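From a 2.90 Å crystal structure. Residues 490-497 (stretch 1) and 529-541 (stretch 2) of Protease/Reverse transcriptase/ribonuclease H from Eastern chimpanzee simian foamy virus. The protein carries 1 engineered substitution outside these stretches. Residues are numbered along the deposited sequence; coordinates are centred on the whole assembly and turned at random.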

# COMPACT_ATOMS: atom_id res chain seq x y z
N LEU A 490 -0.58 -10.46 -2.18
CA LEU A 490 -0.85 -11.71 -2.86
C LEU A 490 -0.11 -11.79 -4.19
O LEU A 490 0.19 -12.89 -4.67
CB LEU A 490 -2.36 -11.87 -3.08
CG LEU A 490 -3.18 -12.03 -1.81
CD1 LEU A 490 -4.65 -11.83 -2.11
CD2 LEU A 490 -2.94 -13.40 -1.19
N LYS A 491 0.19 -10.64 -4.80
CA LYS A 491 0.96 -10.60 -6.03
C LYS A 491 2.43 -10.94 -5.80
O LYS A 491 3.11 -11.35 -6.74
CB LYS A 491 0.87 -9.22 -6.68
CG LYS A 491 -0.54 -8.70 -6.90
CD LYS A 491 -0.51 -7.28 -7.45
CE LYS A 491 -1.91 -6.73 -7.64
NZ LYS A 491 -1.90 -5.33 -8.16
N PHE A 492 2.92 -10.78 -4.57
CA PHE A 492 4.33 -11.01 -4.28
C PHE A 492 4.72 -12.45 -4.58
O PHE A 492 3.89 -13.36 -4.58
CB PHE A 492 4.64 -10.70 -2.82
CG PHE A 492 4.50 -9.25 -2.44
CD1 PHE A 492 4.32 -8.28 -3.41
CD2 PHE A 492 4.57 -8.85 -1.12
CE1 PHE A 492 4.19 -6.94 -3.07
CE2 PHE A 492 4.45 -7.52 -0.76
CZ PHE A 492 4.26 -6.56 -1.74
N SER A 493 6.01 -12.66 -4.83
CA SER A 493 6.54 -14.00 -4.93
C SER A 493 6.53 -14.68 -3.56
O SER A 493 6.42 -14.03 -2.52
CB SER A 493 7.95 -13.98 -5.52
OG SER A 493 8.83 -13.22 -4.70
N MET A 494 6.67 -16.01 -3.58
CA MET A 494 6.56 -16.78 -2.34
C MET A 494 7.60 -16.35 -1.32
O MET A 494 7.31 -16.26 -0.12
CB MET A 494 6.68 -18.27 -2.64
CG MET A 494 5.53 -18.84 -3.44
SD MET A 494 3.94 -18.59 -2.62
CE MET A 494 2.83 -19.30 -3.82
N LEU A 495 8.82 -16.07 -1.77
CA LEU A 495 9.87 -15.63 -0.86
C LEU A 495 9.51 -14.30 -0.20
O LEU A 495 9.78 -14.10 0.99
CB LEU A 495 11.20 -15.53 -1.60
CG LEU A 495 12.36 -14.91 -0.83
CD1 LEU A 495 12.67 -15.71 0.43
CD2 LEU A 495 13.58 -14.83 -1.73
N GLU A 496 8.90 -13.39 -0.96
CA GLU A 496 8.53 -12.10 -0.39
C GLU A 496 7.32 -12.22 0.53
O GLU A 496 7.17 -11.40 1.45
CB GLU A 496 8.25 -11.10 -1.51
CG GLU A 496 9.40 -10.98 -2.50
CD GLU A 496 9.09 -10.03 -3.63
OE1 GLU A 496 9.81 -9.01 -3.76
OE2 GLU A 496 8.13 -10.29 -4.39
N LYS A 497 6.46 -13.21 0.31
CA LYS A 497 5.35 -13.44 1.23
C LYS A 497 5.84 -13.86 2.60
O LYS A 497 5.20 -13.57 3.61
CB LYS A 497 4.39 -14.48 0.65
CG LYS A 497 3.62 -14.01 -0.58
CD LYS A 497 2.71 -15.09 -1.14
CE LYS A 497 1.88 -14.56 -2.29
NZ LYS A 497 1.00 -15.62 -2.87
N LYS A 529 22.39 -14.97 1.14
CA LYS A 529 21.96 -15.34 -0.21
C LYS A 529 20.66 -14.67 -0.60
O LYS A 529 20.40 -14.51 -1.80
CB LYS A 529 21.80 -16.86 -0.30
CG LYS A 529 21.85 -17.42 -1.72
CD LYS A 529 23.26 -17.87 -2.07
CE LYS A 529 23.73 -18.95 -1.11
NZ LYS A 529 25.16 -19.31 -1.32
N ILE A 530 19.84 -14.26 0.37
CA ILE A 530 18.56 -13.63 0.05
C ILE A 530 18.76 -12.20 -0.42
O ILE A 530 18.05 -11.72 -1.31
CB ILE A 530 17.62 -13.71 1.27
CG1 ILE A 530 17.17 -15.16 1.49
CG2 ILE A 530 16.41 -12.81 1.08
CD1 ILE A 530 16.10 -15.30 2.54
N GLN A 531 19.72 -11.48 0.17
CA GLN A 531 20.06 -10.16 -0.34
C GLN A 531 20.53 -10.24 -1.79
O GLN A 531 20.27 -9.33 -2.58
CB GLN A 531 21.14 -9.52 0.54
CG GLN A 531 21.56 -8.13 0.09
CD GLN A 531 20.41 -7.15 0.04
OE1 GLN A 531 19.95 -6.67 1.08
NE2 GLN A 531 19.92 -6.86 -1.15
N LYS A 532 21.21 -11.33 -2.15
CA LYS A 532 21.68 -11.54 -3.51
C LYS A 532 20.62 -12.18 -4.41
O LYS A 532 20.95 -12.60 -5.52
CB LYS A 532 22.94 -12.41 -3.50
CG LYS A 532 24.10 -11.82 -2.71
CD LYS A 532 25.34 -12.70 -2.80
CE LYS A 532 26.52 -12.07 -2.08
NZ LYS A 532 27.76 -12.90 -2.17
N THR A 533 19.37 -12.25 -3.95
CA THR A 533 18.31 -12.76 -4.80
C THR A 533 18.14 -11.83 -6.00
O THR A 533 18.08 -10.60 -5.82
CB THR A 533 17.00 -12.88 -4.02
OG1 THR A 533 17.21 -13.71 -2.87
CG2 THR A 533 15.90 -13.49 -4.88
N PRO A 534 18.09 -12.36 -7.22
CA PRO A 534 18.05 -11.49 -8.41
C PRO A 534 16.90 -10.50 -8.37
O PRO A 534 15.85 -10.75 -7.76
CB PRO A 534 17.90 -12.49 -9.56
CG PRO A 534 18.57 -13.73 -9.05
CD PRO A 534 18.28 -13.77 -7.57
N LEU A 535 17.11 -9.35 -9.03
CA LEU A 535 16.11 -8.29 -8.98
C LEU A 535 14.82 -8.65 -9.72
O LEU A 535 13.74 -8.47 -9.14
CB LEU A 535 16.71 -6.99 -9.52
CG LEU A 535 18.00 -6.49 -8.86
CD1 LEU A 535 18.54 -5.31 -9.65
CD2 LEU A 535 17.76 -6.10 -7.41
N PRO A 536 14.85 -9.14 -10.97
CA PRO A 536 13.58 -9.41 -11.67
C PRO A 536 12.70 -10.44 -10.98
O PRO A 536 11.53 -10.58 -11.37
CB PRO A 536 14.04 -9.91 -13.05
CG PRO A 536 15.41 -9.36 -13.21
CD PRO A 536 16.01 -9.41 -11.85
N GLU A 537 13.20 -11.15 -9.98
CA GLU A 537 12.38 -12.07 -9.22
C GLU A 537 11.64 -11.41 -8.07
O GLU A 537 10.67 -11.97 -7.55
CB GLU A 537 13.23 -13.22 -8.69
CG GLU A 537 14.34 -13.60 -9.64
CD GLU A 537 14.82 -15.02 -9.43
OE1 GLU A 537 14.36 -15.91 -10.17
OE2 GLU A 537 15.63 -15.24 -8.51
N ARG A 538 12.08 -10.22 -7.65
CA ARG A 538 11.41 -9.48 -6.60
C ARG A 538 10.19 -8.78 -7.19
O ARG A 538 10.32 -7.90 -8.04
CB ARG A 538 12.36 -8.46 -5.97
CG ARG A 538 13.75 -9.00 -5.70
CD ARG A 538 14.62 -7.98 -4.98
NE ARG A 538 15.94 -8.52 -4.68
CZ ARG A 538 16.85 -7.91 -3.93
NH1 ARG A 538 16.58 -6.73 -3.39
NH2 ARG A 538 18.03 -8.48 -3.72
N LYS A 539 9.00 -9.17 -6.73
CA LYS A 539 7.76 -8.57 -7.20
C LYS A 539 7.10 -7.72 -6.12
O LYS A 539 5.87 -7.59 -6.08
CB LYS A 539 6.81 -9.65 -7.72
CG LYS A 539 7.41 -10.43 -8.88
CD LYS A 539 6.62 -11.67 -9.24
CE LYS A 539 7.35 -12.48 -10.29
NZ LYS A 539 6.62 -13.72 -10.65
N ALA A 540 7.91 -7.14 -5.24
CA ALA A 540 7.46 -6.17 -4.26
C ALA A 540 8.25 -4.88 -4.43
O ALA A 540 9.29 -4.85 -5.09
CB ALA A 540 7.61 -6.70 -2.82
N LEU A 541 7.75 -3.81 -3.81
CA LEU A 541 8.41 -2.52 -3.92
C LEU A 541 9.77 -2.55 -3.22
O LEU A 541 9.98 -3.33 -2.29
CB LEU A 541 7.54 -1.43 -3.31
CG LEU A 541 6.18 -1.22 -3.97
CD1 LEU A 541 5.48 -0.02 -3.37
CD2 LEU A 541 6.32 -1.07 -5.48

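This is a small contact organised around one carboxylate: Glu 496, in the first turn of a helix, receives two successive backbone amides of a loop, while apolar side chains pack around it. The two stretches bury 413 Å² between them, both sides summed, and no backbone-to-backbone hydrogen bond joins them. The chains come closest at Phe 492 and Lys 539, whose CA atoms lie 5.1 Å apart, just before the helix that starts after Ser 493.

The carboxylate does its work on both sides of the contact. Within its own stretch, Glu 496 OE2 accepts hydrogen bonds from Ser 493 N at 3.2 Å and from Ser 493 OG at 3.0 Å. Ser 493 is the N-cap residue, and the glutamate three positions on folds back to the amide and hydroxyl of the cap, so two bonds within its own stretch help to position the carboxylate that also meets stretch 2. Across the contact, Lys 539 N donates to Glu 496 OE2 at 2.7 Å. Ala 540 N donates to Glu 496 OE1 at 3.0 Å, but the angle of 122° makes this bond weak. Two successive amides thus meet the two oxygens of one acid, and the acceptor is a side chain reading backbone, so the bonds themselves depend on the path of the loop rather than on the side chains of Lys 539 and Ala 540. The lysine contributes its amide here; its CA-to-CB bond points sideways and the end of its side chain leads away, leaving the ammonium out of the pairing.

Beside this polar centre, Ala 540 points its methyl at Phe 492. Ala 540 CB sits 3.5 Å from the centroid of the Phe 492 ring and 16° off the ring normal, a CH-pi contact over the face, with Phe 492 CE1 to Ala 540 CB at 3.4 Å. The alanine methyl lies directly over the ring, and Phe 492 CD1 is 3.2 Å from Lys 539 O.

A second apolar patch lies one residue before the glutamate. Leu 495 points toward stretch 2, where its CD1 meets Ile 530 CD1 at 4.0 Å and its CD2 lies 4.0 Å from Thr 533 OG1. That hydroxyl is already occupied, donating to Ile 530 O at 2.7 Å as the helix ends. Arg 538 braces the turn from within: its NE and NH2 donate to Thr 533 O at 3.2 and 3.0 Å, tying the segment that carries the amides back to Thr 533, which touches Leu 495.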